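Local coordinates for AlgW protein (Pseudomonas aeruginosa, PDB 7CO3), which probably acts as an HtrA-type serine endopeptidase, pairing a trypsin-like protease domain with a peptide-binding PDZ domain, at residues Leu145-Asp149 with Ile271-Val277; Ala220-Pro224 with Ser249-Gln253; Asp149-Asp153 with Leu209-Glu213. The protein carries 1 engineered substitution. All coordinates share one frame; numbering follows the deposited sequence.

Interaction 1 (Leu145-Asp149 with Ile271-Val277); sequences LVGSD and IIEHGQV
With CG1 of I271 beside the backbone N (chi1 -77°), CG2 is left anti to that N and directed at the strand; V146 turns its own CG1 anti to the backbone N (chi1 178°), and the two side chains cross at a slant, V146 CG1 lying 3.8 Å from I271 CG2. The site is a classic beta bulge: V146 and G147 both face V156 on the neighbouring strand 154-158 of the first barrel of this trypsin-like fold, and helix 261-274 ends against the bulged strand. I271 spreads along it, CG2 resting 3.6 Å from G147 N, while the extended other branch takes CD1 to within 4.0 Å of D149 CB. The helix closes with G275 N bonded to I271 O, and G275 then turns off with positive phi. Its carbonyl is directed at the glycine of the bulge, where G147 CA makes a CH···O contact of 3.5 Å with G275 O. No direct hydrogen bond joins the segments; water does the polar work. One molecule links S148 N to G275 O. D149 OD2 is engaged by T152 and R279; OD1 also accepts from a second water, which donates to D149 OD1 and to S148 O at 3.1 Å each and accepts from V277 N at 2.9 Å.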
ATOM      1  N   LEU B 145     -17.864  29.142   4.479  1.00 34.31           N
ATOM      2  CA  LEU B 145     -16.928  29.160   3.368  1.00 41.03           C
ATOM      3  C   LEU B 145     -16.377  30.573   3.191  1.00 49.60           C
ATOM      4  O   LEU B 145     -17.122  31.488   2.813  1.00 55.18           O
ATOM      5  CB  LEU B 145     -17.594  28.691   2.077  1.00 39.25           C
ATOM      6  CG  LEU B 145     -16.649  28.454   0.892  1.00 43.47           C
ATOM      7  CD1 LEU B 145     -15.582  27.372   1.195  1.00 46.69           C
ATOM      8  CD2 LEU B 145     -17.438  28.071  -0.338  1.00 43.45           C
ATOM      9  N   VAL B 146     -15.076  30.752   3.450  1.00 43.51           N
ATOM     10  CA  VAL B 146     -14.446  32.052   3.222  1.00 48.78           C
ATOM     11  C   VAL B 146     -14.352  32.338   1.727  1.00 50.53           C
ATOM     12  O   VAL B 146     -14.806  33.377   1.240  1.00 54.00           O
ATOM     13  CB  VAL B 146     -13.066  32.103   3.904  1.00 45.48           C
ATOM     14  CG1 VAL B 146     -12.364  33.444   3.640  1.00 46.79           C
ATOM     15  CG2 VAL B 146     -13.216  31.834   5.410  1.00 41.81           C
ATOM     16  N   GLY B 147     -13.784  31.413   0.979  1.00 43.82           N
ATOM     17  CA  GLY B 147     -13.706  31.474  -0.465  1.00 35.81           C
ATOM     18  C   GLY B 147     -13.033  30.199  -0.910  1.00 38.88           C
ATOM     19  O   GLY B 147     -12.563  29.405  -0.092  1.00 37.84           O
ATOM     20  N   SER B 148     -12.986  30.013  -2.218  1.00 38.70           N
ATOM     21  CA  SER B 148     -12.512  28.772  -2.785  1.00 39.90           C
ATOM     22  C   SER B 148     -11.729  29.132  -4.030  1.00 39.49           C
ATOM     23  O   SER B 148     -11.837  30.251  -4.535  1.00 43.64           O
ATOM     24  CB  SER B 148     -13.693  27.812  -3.045  1.00 40.48           C
ATOM     25  OG  SER B 148     -14.585  28.350  -3.986  1.00 49.85           O
ATOM     26  N   ASP B 149     -10.906  28.193  -4.499  1.00 37.26           N
ATOM     27  CA  ASP B 149     -10.005  28.428  -5.626  1.00 39.82           C
ATOM     28  C   ASP B 149      -9.943  27.175  -6.485  1.00 37.08           C
ATOM     29  O   ASP B 149      -9.021  26.359  -6.376  1.00 37.74           O
ATOM     30  CB  ASP B 149      -8.609  28.866  -5.175  1.00 38.08           C
ATOM     31  CG  ASP B 149      -7.654  29.119  -6.361  1.00 50.25           C
ATOM     32  OD1 ASP B 149      -8.089  29.663  -7.392  1.00 49.76           O
ATOM     33  OD2 ASP B 149      -6.465  28.778  -6.277  1.00 37.33           O
ATOM     34  N   ILE B 271      -7.257  34.337  -0.229  1.00 41.18           N
ATOM     35  CA  ILE B 271      -8.683  34.097  -0.044  1.00 40.26           C
ATOM     36  C   ILE B 271      -9.160  34.796   1.212  1.00 40.08           C
ATOM     37  O   ILE B 271     -10.224  35.425   1.229  1.00 41.12           O
ATOM     38  CB  ILE B 271      -8.980  32.581  -0.004  1.00 45.19           C
ATOM     39  CG1 ILE B 271      -8.949  32.006  -1.423  1.00 41.55           C
ATOM     40  CG2 ILE B 271     -10.347  32.294   0.652  1.00 38.39           C
ATOM     41  CD1 ILE B 271      -8.914  30.450  -1.481  1.00 39.17           C
ATOM     42  N   ILE B 272      -8.370  34.712   2.279  1.00 36.93           N
ATOM     43  CA  ILE B 272      -8.738  35.372   3.515  1.00 43.87           C
ATOM     44  C   ILE B 272      -8.851  36.880   3.295  1.00 48.20           C
ATOM     45  O   ILE B 272      -9.688  37.549   3.908  1.00 41.45           O
ATOM     46  CB  ILE B 272      -7.729  34.989   4.617  1.00 39.67           C
ATOM     47  CG1 ILE B 272      -7.754  33.462   4.843  1.00 38.71           C
ATOM     48  CG2 ILE B 272      -8.034  35.698   5.924  1.00 37.93           C
ATOM     49  CD1 ILE B 272      -7.377  33.013   6.254  1.00 31.62           C
ATOM     50  N   GLU B 273      -8.077  37.415   2.347  1.00 46.73           N
ATOM     51  CA  GLU B 273      -7.978  38.859   2.186  1.00 57.52           C
ATOM     52  C   GLU B 273      -8.997  39.379   1.191  1.00 60.17           C
ATOM     53  O   GLU B 273      -9.693  40.365   1.462  1.00 74.75           O
ATOM     54  CB  GLU B 273      -6.567  39.239   1.734  1.00 54.63           C
ATOM     55  CG  GLU B 273      -5.582  39.444   2.871  1.00 63.86           C
ATOM     56  CD  GLU B 273      -5.545  40.889   3.329  1.00 75.63           C
ATOM     57  OE1 GLU B 273      -5.572  41.787   2.459  1.00 90.44           O
ATOM     58  OE2 GLU B 273      -5.498  41.131   4.553  1.00 84.87           O
ATOM     59  N   HIS B 274      -9.112  38.710   0.054  1.00 58.74           N
ATOM     60  CA  HIS B 274      -9.858  39.193  -1.088  1.00 70.78           C
ATOM     61  C   HIS B 274     -10.980  38.248  -1.511  1.00 64.99           C
ATOM     62  O   HIS B 274     -11.606  38.474  -2.551  1.00 76.32           O
ATOM     63  CB  HIS B 274      -8.852  39.472  -2.214  1.00 61.31           C
ATOM     64  CG  HIS B 274      -7.623  40.196  -1.733  1.00 60.61           C
ATOM     65  ND1 HIS B 274      -6.382  39.604  -1.642  1.00 55.47           N
ATOM     66  CD2 HIS B 274      -7.466  41.455  -1.258  1.00 65.78           C
ATOM     67  CE1 HIS B 274      -5.508  40.474  -1.163  1.00 57.35           C
ATOM     68  NE2 HIS B 274      -6.143  41.604  -0.914  1.00 63.95           N
ATOM     69  N   GLY B 275     -11.260  37.205  -0.718  1.00 59.70           N
ATOM     70  CA  GLY B 275     -12.325  36.255  -1.005  1.00 55.14           C
ATOM     71  C   GLY B 275     -12.040  35.279  -2.127  1.00 55.57           C
ATOM     72  O   GLY B 275     -12.815  34.335  -2.325  1.00 48.59           O
ATOM     73  N   GLN B 276     -10.974  35.491  -2.875  1.00 51.55           N
ATOM     74  CA  GLN B 276     -10.539  34.618  -3.949  1.00 55.30           C
ATOM     75  C   GLN B 276      -9.079  34.960  -4.172  1.00 51.36           C
ATOM     76  O   GLN B 276      -8.482  35.724  -3.410  1.00 45.31           O
ATOM     77  CB  GLN B 276     -11.380  34.810  -5.213  1.00 81.50           C
ATOM     78  CG  GLN B 276     -11.036  36.086  -5.981  1.00 89.16           C
ATOM     79  CD  GLN B 276     -12.067  36.472  -7.036  1.00 86.71           C
ATOM     80  OE1 GLN B 276     -11.760  36.556  -8.229  1.00 81.76           O
ATOM     81  NE2 GLN B 276     -13.299  36.709  -6.593  1.00 91.07           N
ATOM     82  N   VAL B 277      -8.500  34.392  -5.216  1.00 47.68           N
ATOM     83  CA  VAL B 277      -7.152  34.747  -5.614  1.00 52.15           C
ATOM     84  C   VAL B 277      -7.260  35.520  -6.911  1.00 53.14           C
ATOM     85  O   VAL B 277      -7.944  35.090  -7.851  1.00 50.75           O
ATOM     86  CB  VAL B 277      -6.237  33.519  -5.751  1.00 47.82           C
ATOM     87  CG1 VAL B 277      -4.793  33.962  -5.960  1.00 63.42           C
ATOM     88  CG2 VAL B 277      -6.376  32.665  -4.496  1.00 54.69           C
TER
HETATM   89  O   HOH W   1      -9.801  31.949  -6.229  1.00 43.24           O
HETATM   90  O   HOH W   2     -14.155  32.192  -4.142  1.00 53.60           O

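Interaction 2 (Ala220-Pro224 with Ser249-Gln253); sequences AAINP and SGGSQ
S252 fits against the backbone of A221 and I222, and far more of its surface is buried here than that of any other residue of the two segments. Its CB lies 3.4 Å from I222 O. The hydroxyl, swung anti to the backbone N of S252 (chi1 -175°), reaches alongside segment 220-224 until S252 OG is 3.4 Å from A221 CA. It also receives a bond from G254 N, and a water bonds to it as well: this molecule donates to I222 O at 3.0 Å and is hydrogen-bonded to S252 OG at 2.8 Å.

N223 supplies the direct polar link. Its OD1 accepts from S252 N at 2.9 Å, with a bent N-H···O angle of 147°, the donor standing 41° out of the amide plane and therefore not on a lone pair. The same oxygen sits 3.3 Å from G251 CA, a close approach that is possible because glycine has no side chain.

Both segments are loops of the second barrel of the chymotrypsin-like fold. The loop between strands 215-218 and 230-233 leads to the position of the serine nucleophile, replaced by an engineered alanine here, and probably corresponds to the L1 loop of HtrA proteases; that holding 249-253 probably corresponds to L2. The contact is also part of the trimer interface: N223 ND2 donates to Q253 O of the second subunit, and Q253 O of this chain accepts from N223 ND2 of the third. One amide group thus ties the two loops through its oxygen and reaches a neighbouring subunit through its nitrogen.

P224 extends the contact toward G250, the exposed residue of the contact. CG and CD of P224 abut the carbonyl of G250, P224 CG lying 3.6 Å from G250 O.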
ATOM      1  N   ALA B 220       2.444   7.111   1.080  1.00 16.21           N
ATOM      2  CA  ALA B 220       1.561   6.948   2.239  1.00 17.92           C
ATOM      3  C   ALA B 220       0.135   6.699   1.753  1.00 15.31           C
ATOM      4  O   ALA B 220      -0.360   7.414   0.885  1.00 19.03           O
ATOM      5  CB  ALA B 220       1.620   8.168   3.143  1.00 15.46           C
ATOM      6  N   ALA B 221      -0.505   5.642   2.274  1.00 15.82           N
ATOM      7  CA  ALA B 221      -1.791   5.200   1.723  1.00 18.29           C
ATOM      8  C   ALA B 221      -2.778   6.350   1.841  1.00 16.25           C
ATOM      9  O   ALA B 221      -2.949   6.934   2.916  1.00 18.52           O
ATOM     10  CB  ALA B 221      -2.330   3.951   2.444  1.00 16.08           C
ATOM     11  N   ILE B 222      -3.376   6.706   0.712  1.00 18.78           N
ATOM     12  CA  ILE B 222      -4.309   7.810   0.623  1.00 16.45           C
ATOM     13  C   ILE B 222      -5.502   7.332  -0.161  1.00 16.62           C
ATOM     14  O   ILE B 222      -5.342   6.804  -1.263  1.00 16.72           O
ATOM     15  CB  ILE B 222      -3.663   9.057  -0.013  1.00 21.43           C
ATOM     16  CG1 ILE B 222      -2.704   9.705   0.981  1.00 16.68           C
ATOM     17  CG2 ILE B 222      -4.736  10.057  -0.437  1.00 20.57           C
ATOM     18  CD1 ILE B 222      -1.784  10.711   0.283  1.00 19.42           C
ATOM     19  N   ASN B 223      -6.675   7.505   0.410  1.00 15.35           N
ATOM     20  CA  ASN B 223      -7.936   6.966  -0.071  1.00 20.06           C
ATOM     21  C   ASN B 223      -9.009   8.033  -0.145  1.00 21.57           C
ATOM     22  O   ASN B 223      -8.861   9.090   0.469  1.00 20.96           O
ATOM     23  CB  ASN B 223      -8.406   5.858   0.878  1.00 17.60           C
ATOM     24  CG  ASN B 223      -7.629   4.565   0.650  1.00 20.10           C
ATOM     25  OD1 ASN B 223      -7.844   3.907  -0.364  1.00 14.88           O
ATOM     26  ND2 ASN B 223      -6.747   4.212   1.577  1.00 13.72           N
ATOM     27  N   PRO B 224     -10.108   7.791  -0.880  1.00 23.68           N
ATOM     28  CA  PRO B 224     -11.281   8.685  -0.762  1.00 31.98           C
ATOM     29  C   PRO B 224     -11.616   8.915   0.695  1.00 23.45           C
ATOM     30  O   PRO B 224     -11.606   7.990   1.502  1.00 21.77           O
ATOM     31  CB  PRO B 224     -12.397   7.933  -1.497  1.00 34.82           C
ATOM     32  CG  PRO B 224     -11.640   7.026  -2.527  1.00 25.40           C
ATOM     33  CD  PRO B 224     -10.351   6.659  -1.801  1.00 24.02           C
ATOM     34  N   SER B 249      -8.183   1.026  -9.076  1.00 35.34           N
ATOM     35  CA  SER B 249      -9.015   0.213  -8.183  1.00 38.59           C
ATOM     36  C   SER B 249      -9.961   0.998  -7.281  1.00 35.91           C
ATOM     37  O   SER B 249     -10.664   0.378  -6.481  1.00 51.31           O
ATOM     38  CB  SER B 249      -8.134  -0.646  -7.292  1.00 32.30           C
ATOM     39  OG  SER B 249      -7.382   0.183  -6.419  1.00 29.53           O
ATOM     40  N   GLY B 250      -9.983   2.333  -7.346  1.00 37.47           N
ATOM     41  CA  GLY B 250     -10.849   3.045  -6.421  1.00 34.99           C
ATOM     42  C   GLY B 250     -10.239   3.312  -5.061  1.00 33.19           C
ATOM     43  O   GLY B 250     -10.856   4.007  -4.243  1.00 32.50           O
ATOM     44  N   GLY B 251      -9.041   2.808  -4.799  1.00 23.85           N
ATOM     45  CA  GLY B 251      -8.375   3.093  -3.552  1.00 23.96           C
ATOM     46  C   GLY B 251      -6.876   3.050  -3.706  1.00 21.83           C
ATOM     47  O   GLY B 251      -6.346   2.943  -4.809  1.00 25.20           O
ATOM     48  N   SER B 252      -6.185   3.176  -2.576  1.00 19.83           N
ATOM     49  CA  SER B 252      -4.753   3.451  -2.631  1.00 18.69           C
ATOM     50  C   SER B 252      -4.009   2.311  -3.329  1.00 21.11           C
ATOM     51  O   SER B 252      -4.221   1.118  -3.046  1.00 16.61           O
ATOM     52  CB  SER B 252      -4.193   3.656  -1.233  1.00 17.12           C
ATOM     53  OG  SER B 252      -2.816   4.025  -1.349  1.00 20.44           O
ATOM     54  N   GLN B 253      -3.135   2.697  -4.257  1.00 16.38           N
ATOM     55  CA  GLN B 253      -2.110   1.822  -4.818  1.00 19.68           C
ATOM     56  C   GLN B 253      -0.726   2.427  -4.620  1.00 17.65           C
ATOM     57  O   GLN B 253       0.192   2.092  -5.354  1.00 17.97           O
ATOM     58  CB  GLN B 253      -2.430   1.512  -6.288  1.00 22.69           C
ATOM     59  CG  GLN B 253      -3.737   0.664  -6.348  1.00 24.64           C
ATOM     60  CD  GLN B 253      -4.230   0.249  -7.727  1.00 26.06           C
ATOM     61  OE1 GLN B 253      -3.987   0.922  -8.722  1.00 26.56           O
ATOM     62  NE2 GLN B 253      -4.920  -0.891  -7.779  1.00 30.27           N
TER
HETATM   63  O   HOH W   3      -2.791   6.392  -2.817  1.00 21.01           O

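Interaction 3 (Asp149-Asp153 with Leu209-Glu213); sequences DPETD and LNTYE
E151, N210 and Y212 make the tight part of this contact. Y212 N donates to E151 O over 3.1 Å, an almost straight bond (N-H···O 171°) that approaches nearly along the C=O axis. The same pair also packs through side chains, E151 CB lying 3.8 Å from Y212 CD2. N210 CB sits 3.6 Å from E151 O, and the N210 side chain packs against D153 CB. On the tyrosine side, T152 CG2 touches Y212 CB at 4.0 Å. The T152 hydroxyl faces its own loop: with chi1 at 63° it stands between the backbone N and the carbonyl carbon, and T152 OG1 donates 2.6 Å to D149 OD2 from above the carboxylate plane. A water links the two main chains, donating 3.0 Å to T152 O and 2.9 Å to Y212 O. Helix 338-346 of the PDZ domain covers the tyrosine through M342, N343 and A346.

The looser side is that of T211, partly exposed, and P150, exposed and barely involved. T211 runs alongside E151, pointing the same way, and T211 OG1 donates 3.0 Å to the anti lone pair of E151 OE1, while its CG2 lies over the centre of one face of the Y212 ring.

The segments come from different barrels of the trypsin-like fold, one leading into strand 154-158 and the other into strand 215-218, so the contact bridges the two. D153 OD1 accepts from the backbone N of H123, an arrangement consistent with the aspartate and histidine of the family's catalytic triad. E151 OE1 also forms a salt bridge with R374, which would be expected to favour the ionised glutamate. E151 thus uses its carbonyl to hold the second-barrel loop and its carboxylate to reach T211 and R374, just after strand 366-373.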
ATOM      1  N   ASP B 149     -10.906  28.193  -4.499  1.00 37.26           N
ATOM      2  CA  ASP B 149     -10.005  28.428  -5.626  1.00 39.82           C
ATOM      3  C   ASP B 149      -9.943  27.175  -6.485  1.00 37.08           C
ATOM      4  O   ASP B 149      -9.021  26.359  -6.376  1.00 37.74           O
ATOM      5  CB  ASP B 149      -8.609  28.866  -5.175  1.00 38.08           C
ATOM      6  CG  ASP B 149      -7.654  29.119  -6.361  1.00 50.25           C
ATOM      7  OD1 ASP B 149      -8.089  29.663  -7.392  1.00 49.76           O
ATOM      8  OD2 ASP B 149      -6.465  28.778  -6.277  1.00 37.33           O
ATOM      9  N   PRO B 150     -10.908  27.009  -7.374  1.00 41.25           N
ATOM     10  CA  PRO B 150     -10.941  25.815  -8.215  1.00 40.75           C
ATOM     11  C   PRO B 150      -9.677  25.571  -9.011  1.00 40.41           C
ATOM     12  O   PRO B 150      -9.409  24.429  -9.386  1.00 35.32           O
ATOM     13  CB  PRO B 150     -12.134  26.089  -9.138  1.00 41.56           C
ATOM     14  CG  PRO B 150     -13.036  26.977  -8.317  1.00 42.42           C
ATOM     15  CD  PRO B 150     -12.121  27.836  -7.511  1.00 39.53           C
ATOM     16  N   GLU B 151      -8.899  26.593  -9.334  1.00 43.65           N
ATOM     17  CA  GLU B 151      -7.799  26.312 -10.243  1.00 40.32           C
ATOM     18  C   GLU B 151      -6.590  25.758  -9.508  1.00 36.48           C
ATOM     19  O   GLU B 151      -5.648  25.317 -10.157  1.00 35.44           O
ATOM     20  CB  GLU B 151      -7.465  27.545 -11.069  1.00 49.57           C
ATOM     21  CG  GLU B 151      -8.711  28.126 -11.763  1.00 54.14           C
ATOM     22  CD  GLU B 151      -8.424  28.727 -13.133  1.00 65.34           C
ATOM     23  OE1 GLU B 151      -7.799  28.044 -13.974  1.00 66.56           O
ATOM     24  OE2 GLU B 151      -8.853  29.877 -13.379  1.00 77.17           O
ATOM     25  N   THR B 152      -6.592  25.763  -8.173  1.00 35.37           N
ATOM     26  CA  THR B 152      -5.624  24.964  -7.429  1.00 42.11           C
ATOM     27  C   THR B 152      -6.275  23.849  -6.628  1.00 32.00           C
ATOM     28  O   THR B 152      -5.575  23.185  -5.865  1.00 29.30           O
ATOM     29  CB  THR B 152      -4.806  25.829  -6.476  1.00 33.12           C
ATOM     30  OG1 THR B 152      -5.689  26.402  -5.515  1.00 29.59           O
ATOM     31  CG2 THR B 152      -4.046  26.936  -7.213  1.00 36.58           C
ATOM     32  N   ASP B 153      -7.598  23.684  -6.735  1.00 30.85           N
ATOM     33  CA  ASP B 153      -8.381  22.774  -5.881  1.00 35.32           C
ATOM     34  C   ASP B 153      -8.205  23.082  -4.397  1.00 29.65           C
ATOM     35  O   ASP B 153      -7.991  22.176  -3.579  1.00 27.58           O
ATOM     36  CB  ASP B 153      -8.036  21.305  -6.174  1.00 35.93           C
ATOM     37  CG  ASP B 153      -9.115  20.321  -5.672  1.00 31.05           C
ATOM     38  OD1 ASP B 153     -10.209  20.772  -5.243  1.00 29.95           O
ATOM     39  OD2 ASP B 153      -8.855  19.092  -5.685  1.00 28.33           O
ATOM     40  N   LEU B 209      -4.805  17.495 -13.510  1.00 46.44           N
ATOM     41  CA  LEU B 209      -5.869  17.612 -12.518  1.00 43.95           C
ATOM     42  C   LEU B 209      -6.306  19.049 -12.289  1.00 46.81           C
ATOM     43  O   LEU B 209      -7.507  19.328 -12.250  1.00 44.30           O
ATOM     44  CB  LEU B 209      -5.411  17.008 -11.190  1.00 42.21           C
ATOM     45  CG  LEU B 209      -5.021  15.535 -11.326  1.00 51.62           C
ATOM     46  CD1 LEU B 209      -4.509  14.975 -10.019  1.00 48.84           C
ATOM     47  CD2 LEU B 209      -6.222  14.747 -11.805  1.00 54.81           C
ATOM     48  N   ASN B 210      -5.353  19.966 -12.121  1.00 47.47           N
ATOM     49  CA  ASN B 210      -5.661  21.361 -11.839  1.00 45.05           C
ATOM     50  C   ASN B 210      -4.868  22.249 -12.788  1.00 44.56           C
ATOM     51  O   ASN B 210      -3.875  21.819 -13.387  1.00 43.49           O
ATOM     52  CB  ASN B 210      -5.340  21.731 -10.386  1.00 45.90           C
ATOM     53  CG  ASN B 210      -6.152  20.937  -9.394  1.00 51.51           C
ATOM     54  OD1 ASN B 210      -7.345  20.713  -9.589  1.00 51.20           O
ATOM     55  ND2 ASN B 210      -5.510  20.508  -8.321  1.00 61.40           N
ATOM     56  N   THR B 211      -5.317  23.497 -12.929  1.00 41.12           N
ATOM     57  CA  THR B 211      -4.600  24.431 -13.798  1.00 43.28           C
ATOM     58  C   THR B 211      -3.201  24.725 -13.259  1.00 33.08           C
ATOM     59  O   THR B 211      -2.221  24.697 -14.006  1.00 37.11           O
ATOM     60  CB  THR B 211      -5.401  25.725 -13.974  1.00 45.34           C
ATOM     61  OG1 THR B 211      -6.588  25.440 -14.720  1.00 48.27           O
ATOM     62  CG2 THR B 211      -4.585  26.746 -14.754  1.00 43.73           C
ATOM     63  N   TYR B 212      -3.087  24.980 -11.959  1.00 39.36           N
ATOM     64  CA  TYR B 212      -1.805  25.263 -11.317  1.00 41.17           C
ATOM     65  C   TYR B 212      -1.398  24.078 -10.436  1.00 42.60           C
ATOM     66  O   TYR B 212      -1.888  23.939  -9.315  1.00 47.59           O
ATOM     67  CB  TYR B 212      -1.893  26.551 -10.515  1.00 45.67           C
ATOM     68  CG  TYR B 212      -2.409  27.732 -11.348  1.00 50.16           C
ATOM     69  CD1 TYR B 212      -1.568  28.392 -12.240  1.00 44.83           C
ATOM     70  CD2 TYR B 212      -3.719  28.190 -11.223  1.00 38.29           C
ATOM     71  CE1 TYR B 212      -2.020  29.475 -13.002  1.00 50.67           C
ATOM     72  CE2 TYR B 212      -4.186  29.280 -11.976  1.00 48.74           C
ATOM     73  CZ  TYR B 212      -3.324  29.913 -12.860  1.00 49.40           C
ATOM     74  OH  TYR B 212      -3.761  30.976 -13.616  1.00 52.26           O
ATOM     75  N   GLU B 213      -0.486  23.244 -10.942  1.00 51.55           N
ATOM     76  CA  GLU B 213      -0.080  22.001 -10.298  1.00 44.44           C
ATOM     77  C   GLU B 213       1.380  22.073  -9.889  1.00 39.04           C
ATOM     78  O   GLU B 213       2.227  22.526 -10.665  1.00 38.25           O
ATOM     79  CB  GLU B 213      -0.246  20.813 -11.241  1.00 38.45           C
ATOM     80  CG  GLU B 213      -1.637  20.604 -11.701  1.00 45.84           C
ATOM     81  CD  GLU B 213      -1.784  19.323 -12.500  1.00 41.98           C
ATOM     82  OE1 GLU B 213      -0.809  18.918 -13.161  1.00 43.81           O
ATOM     83  OE2 GLU B 213      -2.873  18.713 -12.453  1.00 45.56           O
TER
HETATM   84  O   HOH W   4      -3.022  22.254  -7.234  1.00 37.00           O

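Interactions 1 and 3 start from the same stretch and share D149, where strand 140-149 gives way to the loop before strand 154-158; their centres are 14 Å apart. Along the chain, 209-213 then closes interaction 3, interaction 2 follows, and 271-277 closes interaction 1. Interaction 3 reaches across to the second barrel, whereas interaction 1 meets the end of helix 261-274, which follows that barrel in sequence. Interaction 2 lies wholly in the second barrel, its centre 21 Å from that of interaction 3 and 29 Å from that of interaction 1. Interactions 1 and 3 thus join the first barrel to later chain near the PDZ domain, while interaction 2 faces the other subunits of the trimer.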